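Local atomic coordinates of aspartate-semialdehyde dehydrogenase 2 (Vibrio cholerae, PDB entry 2R00), a protein that catalyses the NADPH-dependent reductive dephosphorylation of L-aspartyl-4-phosphate to L-aspartate-semialdehyde, an early step toward lysine, methionine and threonine. Residues V261-F274 and R284-V297. Sequence-based numbering, arbitrary orientation.
Sequences VMDMLEQTDGIELF and RDAGGKDHVLVGRV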
ATOM      1  N   VAL A 261       7.040  -8.587  18.592  1.00 36.12           N
ATOM      2  CA  VAL A 261       7.778  -8.425  17.336  1.00 35.49           C
ATOM      3  C   VAL A 261       8.519  -7.077  17.235  1.00 35.40           C
ATOM      4  O   VAL A 261       9.618  -7.025  16.686  1.00 34.84           O
ATOM      5  CB  VAL A 261       6.967  -8.856  16.050  1.00 35.99           C
ATOM      6  CG1 VAL A 261       5.569  -9.327  16.391  1.00 34.97           C
ATOM      7  CG2 VAL A 261       6.979  -7.788  14.954  1.00 35.14           C
ATOM      8  N   MET A 262       7.969  -6.011  17.819  1.00 35.16           N
ATOM      9  CA  MET A 262       8.702  -4.738  17.862  1.00 35.41           C
ATOM     10  C   MET A 262       9.993  -4.845  18.673  1.00 36.00           C
ATOM     11  O   MET A 262      11.024  -4.293  18.277  1.00 35.77           O
ATOM     12  CB  MET A 262       7.831  -3.586  18.375  1.00 35.30           C
ATOM     13  CG  MET A 262       6.881  -3.037  17.323  1.00 35.13           C
ATOM     14  SD  MET A 262       6.135  -1.454  17.748  1.00 35.12           S
ATOM     15  CE  MET A 262       4.879  -1.977  18.912  1.00 35.94           C
ATOM     16  N   ASP A 263       9.932  -5.559  19.799  1.00 36.81           N
ATOM     17  CA  ASP A 263      11.128  -5.826  20.612  1.00 37.77           C
ATOM     18  C   ASP A 263      12.177  -6.621  19.830  1.00 38.12           C
ATOM     19  O   ASP A 263      13.350  -6.254  19.824  1.00 37.95           O
ATOM     20  CB  ASP A 263      10.759  -6.571  21.900  1.00 37.70           C
ATOM     21  CG  ASP A 263      10.107  -5.670  22.940  1.00 39.25           C
ATOM     22  OD1 ASP A 263      10.202  -4.423  22.824  1.00 39.43           O
ATOM     23  OD2 ASP A 263       9.492  -6.220  23.883  1.00 40.82           O
ATOM     24  N   MET A 264      11.740  -7.700  19.178  1.00 38.91           N
ATOM     25  CA  MET A 264      12.608  -8.540  18.344  1.00 40.33           C
ATOM     26  C   MET A 264      13.318  -7.749  17.256  1.00 40.27           C
ATOM     27  O   MET A 264      14.527  -7.881  17.081  1.00 40.26           O
ATOM     28  CB  MET A 264      11.800  -9.634  17.657  1.00 40.21           C
ATOM     29  CG  MET A 264      11.372 -10.767  18.517  1.00 40.69           C
ATOM     30  SD  MET A 264      10.400 -11.885  17.497  1.00 43.36           S
ATOM     31  CE  MET A 264       9.401 -12.607  18.789  1.00 42.81           C
ATOM     32  N   LEU A 265      12.548  -6.948  16.518  1.00 40.44           N
ATOM     33  CA  LEU A 265      13.073  -6.158  15.405  1.00 41.27           C
ATOM     34  C   LEU A 265      14.067  -5.100  15.874  1.00 41.80           C
ATOM     35  O   LEU A 265      15.028  -4.787  15.179  1.00 41.75           O
ATOM     36  CB  LEU A 265      11.930  -5.503  14.611  1.00 41.08           C
ATOM     37  CG  LEU A 265      10.863  -6.410  13.967  1.00 41.53           C
ATOM     38  CD1 LEU A 265       9.922  -5.605  13.084  1.00 41.59           C
ATOM     39  CD2 LEU A 265      11.442  -7.590  13.182  1.00 41.68           C
ATOM     40  N   GLU A 266      13.825  -4.563  17.063  1.00 42.77           N
ATOM     41  CA  GLU A 266      14.700  -3.567  17.669  1.00 44.02           C
ATOM     42  C   GLU A 266      16.065  -4.166  18.009  1.00 44.43           C
ATOM     43  O   GLU A 266      17.074  -3.466  18.007  1.00 44.61           O
ATOM     44  CB  GLU A 266      14.047  -3.045  18.938  1.00 44.17           C
ATOM     45  CG  GLU A 266      14.246  -1.572  19.194  1.00 45.82           C
ATOM     46  CD  GLU A 266      13.196  -1.024  20.143  1.00 47.18           C
ATOM     47  OE1 GLU A 266      12.812   0.155  19.977  1.00 48.08           O
ATOM     48  OE2 GLU A 266      12.738  -1.779  21.038  1.00 47.37           O
ATOM     49  N   GLN A 267      16.075  -5.464  18.304  1.00 45.18           N
ATOM     50  CA  GLN A 267      17.297  -6.195  18.653  1.00 46.27           C
ATOM     51  C   GLN A 267      18.047  -6.677  17.416  1.00 46.29           C
ATOM     52  O   GLN A 267      19.270  -6.822  17.445  1.00 46.88           O
ATOM     53  CB  GLN A 267      16.961  -7.398  19.542  1.00 46.41           C
ATOM     54  CG  GLN A 267      16.542  -7.031  20.961  1.00 48.70           C
ATOM     55  CD  GLN A 267      15.741  -8.132  21.648  1.00 51.90           C
ATOM     56  OE1 GLN A 267      15.806  -9.307  21.262  1.00 53.64           O
ATOM     57  NE2 GLN A 267      14.974  -7.753  22.670  1.00 52.16           N
ATOM     58  N   THR A 268      17.301  -6.911  16.336  1.00 46.22           N
ATOM     59  CA  THR A 268      17.817  -7.532  15.115  1.00 45.72           C
ATOM     60  C   THR A 268      18.758  -6.582  14.352  1.00 45.37           C
ATOM     61  O   THR A 268      18.495  -5.386  14.254  1.00 45.18           O
ATOM     62  CB  THR A 268      16.645  -8.002  14.208  1.00 45.82           C
ATOM     63  OG1 THR A 268      15.719  -8.787  14.977  1.00 45.76           O
ATOM     64  CG2 THR A 268      17.145  -8.838  13.050  1.00 45.84           C
ATOM     65  N   ASP A 269      19.856  -7.124  13.822  1.00 44.88           N
ATOM     66  CA  ASP A 269      20.852  -6.301  13.120  1.00 44.23           C
ATOM     67  C   ASP A 269      20.422  -5.961  11.697  1.00 42.86           C
ATOM     68  O   ASP A 269      19.829  -6.788  10.999  1.00 42.59           O
ATOM     69  CB  ASP A 269      22.229  -6.976  13.126  1.00 44.85           C
ATOM     70  CG  ASP A 269      22.635  -7.449  14.509  1.00 46.73           C
ATOM     71  OD1 ASP A 269      23.458  -6.760  15.160  1.00 48.59           O
ATOM     72  OD2 ASP A 269      22.100  -8.492  14.954  1.00 48.32           O
ATOM     73  N   GLY A 270      20.712  -4.729  11.283  1.00 41.58           N
ATOM     74  CA  GLY A 270      20.319  -4.252   9.961  1.00 40.36           C
ATOM     75  C   GLY A 270      18.929  -3.632   9.893  1.00 39.22           C
ATOM     76  O   GLY A 270      18.568  -3.027   8.884  1.00 39.52           O
ATOM     77  N   ILE A 271      18.153  -3.779  10.965  1.00 37.94           N
ATOM     78  CA  ILE A 271      16.803  -3.215  11.031  1.00 36.36           C
ATOM     79  C   ILE A 271      16.774  -1.971  11.909  1.00 36.16           C
ATOM     80  O   ILE A 271      17.278  -1.994  13.029  1.00 35.95           O
ATOM     81  CB  ILE A 271      15.781  -4.239  11.590  1.00 35.92           C
ATOM     82  CG1 ILE A 271      15.635  -5.425  10.633  1.00 34.83           C
ATOM     83  CG2 ILE A 271      14.421  -3.564  11.867  1.00 35.76           C
ATOM     84  CD1 ILE A 271      14.885  -6.606  11.190  1.00 32.22           C
ATOM     85  N   GLU A 272      16.198  -0.888  11.394  1.00 35.54           N
ATOM     86  CA  GLU A 272      15.836   0.237  12.243  1.00 35.83           C
ATOM     87  C   GLU A 272      14.318   0.266  12.428  1.00 35.18           C
ATOM     88  O   GLU A 272      13.563   0.445  11.461  1.00 34.49           O
ATOM     89  CB  GLU A 272      16.353   1.563  11.688  1.00 35.91           C
ATOM     90  CG  GLU A 272      15.937   2.767  12.547  1.00 39.79           C
ATOM     91  CD  GLU A 272      16.852   3.973  12.400  1.00 43.29           C
ATOM     92  OE1 GLU A 272      17.933   3.839  11.793  1.00 45.72           O
ATOM     93  OE2 GLU A 272      16.490   5.061  12.905  1.00 45.04           O
ATOM     94  N   LEU A 273      13.882   0.072  13.671  1.00 34.78           N
ATOM     95  CA  LEU A 273      12.466   0.144  14.007  1.00 34.62           C
ATOM     96  C   LEU A 273      12.054   1.533  14.493  1.00 34.54           C
ATOM     97  O   LEU A 273      12.681   2.103  15.400  1.00 34.67           O
ATOM     98  CB  LEU A 273      12.096  -0.900  15.063  1.00 34.79           C
ATOM     99  CG  LEU A 273      10.594  -0.981  15.351  1.00 35.26           C
ATOM    100  CD1 LEU A 273       9.958  -2.117  14.545  1.00 35.25           C
ATOM    101  CD2 LEU A 273      10.345  -1.156  16.830  1.00 35.56           C
ATOM    102  N   PHE A 274      10.980   2.051  13.893  1.00 33.70           N
ATOM    103  CA  PHE A 274      10.381   3.321  14.281  1.00 32.98           C
ATOM    104  C   PHE A 274       9.068   3.045  15.016  1.00 32.85           C
ATOM    105  O   PHE A 274       8.121   2.490  14.440  1.00 32.46           O
ATOM    106  CB  PHE A 274      10.127   4.190  13.049  1.00 33.03           C
ATOM    107  CG  PHE A 274      11.372   4.600  12.329  1.00 32.48           C
ATOM    108  CD1 PHE A 274      12.083   3.683  11.551  1.00 32.10           C
ATOM    109  CD2 PHE A 274      11.829   5.908  12.407  1.00 32.37           C
ATOM    110  CE1 PHE A 274      13.237   4.063  10.886  1.00 32.36           C
ATOM    111  CE2 PHE A 274      12.980   6.299  11.742  1.00 32.81           C
ATOM    112  CZ  PHE A 274      13.692   5.371  10.984  1.00 32.49           C
ATOM    113  N   ARG A 284      12.884  10.804  13.726  1.00 37.27           N
ATOM    114  CA  ARG A 284      14.244  10.484  13.274  1.00 39.45           C
ATOM    115  C   ARG A 284      14.343  10.464  11.754  1.00 40.64           C
ATOM    116  O   ARG A 284      13.335  10.296  11.065  1.00 40.73           O
ATOM    117  CB  ARG A 284      14.696   9.129  13.825  1.00 39.59           C
ATOM    118  CG  ARG A 284      14.474   8.942  15.317  1.00 40.94           C
ATOM    119  CD  ARG A 284      15.432   7.915  15.913  1.00 42.65           C
ATOM    120  NE  ARG A 284      15.279   6.575  15.341  1.00 42.76           N
ATOM    121  CZ  ARG A 284      14.326   5.709  15.682  1.00 43.07           C
ATOM    122  NH1 ARG A 284      13.408   6.034  16.590  1.00 43.08           N
ATOM    123  NH2 ARG A 284      14.286   4.518  15.109  1.00 42.73           N
ATOM    124  N   ASP A 285      15.558  10.632  11.237  1.00 42.40           N
ATOM    125  CA  ASP A 285      15.808  10.496   9.803  1.00 44.42           C
ATOM    126  C   ASP A 285      16.151   9.036   9.483  1.00 45.30           C
ATOM    127  O   ASP A 285      16.215   8.204  10.390  1.00 45.60           O
ATOM    128  CB  ASP A 285      16.908  11.466   9.336  1.00 44.62           C
ATOM    129  CG  ASP A 285      18.315  10.971   9.648  1.00 46.22           C
ATOM    130  OD1 ASP A 285      19.241  11.329   8.886  1.00 49.03           O
ATOM    131  OD2 ASP A 285      18.506  10.227  10.639  1.00 47.61           O
ATOM    132  N   ALA A 286      16.383   8.736   8.206  1.00 46.73           N
ATOM    133  CA  ALA A 286      16.714   7.366   7.765  1.00 48.08           C
ATOM    134  C   ALA A 286      17.839   6.704   8.570  1.00 48.81           C
ATOM    135  O   ALA A 286      17.822   5.490   8.780  1.00 49.13           O
ATOM    136  CB  ALA A 286      17.030   7.340   6.272  1.00 48.21           C
ATOM    137  N   GLY A 287      18.813   7.504   9.005  1.00 49.57           N
ATOM    138  CA  GLY A 287      19.860   7.042   9.921  1.00 50.67           C
ATOM    139  C   GLY A 287      20.963   6.210   9.290  1.00 51.42           C
ATOM    140  O   GLY A 287      22.129   6.629   9.246  1.00 51.69           O
ATOM    141  N   GLY A 288      20.596   5.026   8.804  1.00 51.86           N
ATOM    142  CA  GLY A 288      21.565   4.077   8.266  1.00 52.06           C
ATOM    143  C   GLY A 288      21.881   4.292   6.803  1.00 52.22           C
ATOM    144  O   GLY A 288      21.116   4.940   6.074  1.00 52.60           O
ATOM    145  N   LYS A 289      23.021   3.748   6.380  1.00 52.12           N
ATOM    146  CA  LYS A 289      23.418   3.756   4.975  1.00 51.47           C
ATOM    147  C   LYS A 289      22.522   2.782   4.197  1.00 50.91           C
ATOM    148  O   LYS A 289      21.712   3.193   3.353  1.00 51.08           O
ATOM    149  CB  LYS A 289      24.897   3.377   4.841  1.00 51.81           C
ATOM    150  N   ASP A 290      22.669   1.495   4.501  1.00 49.69           N
ATOM    151  CA  ASP A 290      21.793   0.466   3.970  1.00 48.15           C
ATOM    152  C   ASP A 290      21.194  -0.317   5.132  1.00 47.09           C
ATOM    153  O   ASP A 290      21.739  -1.344   5.560  1.00 47.45           O
ATOM    154  CB  ASP A 290      22.560  -0.460   3.035  1.00 48.40           C
ATOM    155  N   HIS A 291      20.085   0.200   5.657  1.00 44.99           N
ATOM    156  CA  HIS A 291      19.351  -0.443   6.735  1.00 42.46           C
ATOM    157  C   HIS A 291      17.898  -0.645   6.322  1.00 39.89           C
ATOM    158  O   HIS A 291      17.358   0.094   5.494  1.00 39.61           O
ATOM    159  CB  HIS A 291      19.418   0.405   8.008  1.00 43.31           C
ATOM    160  CG  HIS A 291      20.630   0.149   8.851  1.00 45.64           C
ATOM    161  ND1 HIS A 291      21.905   0.068   8.326  1.00 48.28           N
ATOM    162  CD2 HIS A 291      20.762  -0.019  10.188  1.00 47.44           C
ATOM    163  CE1 HIS A 291      22.767  -0.153   9.303  1.00 48.59           C
ATOM    164  NE2 HIS A 291      22.100  -0.210  10.443  1.00 48.92           N
ATOM    165  N   VAL A 292      17.277  -1.659   6.905  1.00 36.73           N
ATOM    166  CA  VAL A 292      15.887  -1.979   6.647  1.00 33.90           C
ATOM    167  C   VAL A 292      15.044  -1.193   7.665  1.00 32.61           C
ATOM    168  O   VAL A 292      15.096  -1.460   8.870  1.00 32.02           O
ATOM    169  CB  VAL A 292      15.670  -3.515   6.717  1.00 33.95           C
ATOM    170  CG1 VAL A 292      14.199  -3.887   6.662  1.00 33.74           C
ATOM    171  CG2 VAL A 292      16.439  -4.203   5.582  1.00 33.16           C
ATOM    172  N   LEU A 293      14.314  -0.197   7.166  1.00 30.37           N
ATOM    173  CA  LEU A 293      13.517   0.712   7.990  1.00 29.10           C
ATOM    174  C   LEU A 293      12.111   0.140   8.160  1.00 28.10           C
ATOM    175  O   LEU A 293      11.399  -0.054   7.171  1.00 27.16           O
ATOM    176  CB  LEU A 293      13.451   2.088   7.321  1.00 29.20           C
ATOM    177  CG  LEU A 293      14.586   3.129   7.344  1.00 29.57           C
ATOM    178  CD1 LEU A 293      15.930   2.636   7.899  1.00 29.74           C
ATOM    179  CD2 LEU A 293      14.751   3.756   5.961  1.00 29.13           C
ATOM    180  N   VAL A 294      11.728  -0.147   9.407  1.00 27.22           N
ATOM    181  CA  VAL A 294      10.444  -0.807   9.707  1.00 26.43           C
ATOM    182  C   VAL A 294       9.563   0.080  10.603  1.00 26.30           C
ATOM    183  O   VAL A 294      10.067   0.742  11.508  1.00 25.45           O
ATOM    184  CB  VAL A 294      10.651  -2.216  10.331  1.00 26.60           C
ATOM    185  CG1 VAL A 294       9.321  -2.865  10.700  1.00 26.13           C
ATOM    186  CG2 VAL A 294      11.433  -3.141   9.362  1.00 25.93           C
ATOM    187  N   GLY A 295       8.261   0.123  10.306  1.00 26.08           N
ATOM    188  CA  GLY A 295       7.293   0.887  11.111  1.00 25.88           C
ATOM    189  C   GLY A 295       5.868   0.388  10.961  1.00 25.81           C
ATOM    190  O   GLY A 295       5.622  -0.599  10.257  1.00 25.57           O
ATOM    191  N   ARG A 296       4.931   1.082  11.613  1.00 26.25           N
ATOM    192  CA  ARG A 296       3.498   0.751  11.589  1.00 26.93           C
ATOM    193  C   ARG A 296       3.270  -0.730  11.923  1.00 26.27           C
ATOM    194  O   ARG A 296       2.461  -1.401  11.285  1.00 25.99           O
ATOM    195  CB  ARG A 296       2.847   1.167  10.237  1.00 26.97           C
ATOM    196  CG  ARG A 296       1.302   1.172  10.192  1.00 27.88           C
ATOM    197  CD  ARG A 296       0.724   2.162   9.133  1.00 29.28           C
ATOM    198  NE  ARG A 296       1.596   2.284   7.967  1.00 36.67           N
ATOM    199  CZ  ARG A 296       1.766   3.376   7.230  1.00 37.18           C
ATOM    200  NH1 ARG A 296       1.132   4.513   7.497  1.00 37.35           N
ATOM    201  NH2 ARG A 296       2.593   3.319   6.207  1.00 40.20           N
ATOM    202  N   VAL A 297       4.000  -1.223  12.929  1.00 25.91           N
ATOM    203  CA  VAL A 297       3.915  -2.631  13.372  1.00 25.46           C
ATOM    204  C   VAL A 297       2.721  -2.883  14.306  1.00 25.81           C
ATOM    205  O   VAL A 297       2.640  -2.303  15.392  1.00 25.55           O
ATOM    206  CB  VAL A 297       5.231  -3.102  14.054  1.00 25.77           C
ATOM    207  CG1 VAL A 297       5.139  -4.579  14.475  1.00 25.65           C
ATOM    208  CG2 VAL A 297       6.451  -2.860  13.141  1.00 24.19           C
TER
HETATM  209  O   HOH W   1       6.152   3.423  12.649  1.00 24.63           O
HETATM  210  O   HOH W   2       5.788   0.507  14.695  1.00 33.21           O
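R284 reaches back to E272, L273 and F274. R284 NE and NH2 form a salt bridge side-on with E272, both donating to OE2 on its anti side. R284 NE lies 3.1 Å from E272 OE2, and the two planar groups are only 13° apart. R284 NH2 also bonds to L273 O at 2.9 Å, from above the carbonyl plane. The guanidinium lies nearly parallel to the F274 ring, with R284 CZ 4.5 Å from the ring centroid, in a cation-pi stack. A bend at chi3 (-62°) turns the guanidinium back over that ring. The R284 backbone O bonds to Q200 of the second subunit, and F274 packs on I198 of that subunit. D285 O sits at the edge of the F274 ring.

From V292 the chain becomes a strand, paired in parallel with 271-273. V292 N donates to G270 O at 2.7 Å, and V292 O accepts from E272 N. The link between the paired strands is the segment 274-291, and 271-273 is an edge strand, within this chain, of the mixed sheet of the dimerisation domain. On the sheet face of E272, L293 CG meets F274 CE1 at 3.9 Å. V294 bonds through its N to E272 O and through its O to F274 N. Its side chain is on the other face, with I271 and L273; V294 CG1 meets L265 CD1 of helix 258-267 at 3.7 Å. Beyond V294 waters take over the backbone bonding. One water joins F274 O to R296 N, and a second water joins F274 O to V297 N. V297 ends the segment against the same helix: CB and CG1 pack on M262 CG, CG1 touches V261 CG2, and V297 CG2 meets L273 CD1 at 3.8 Å.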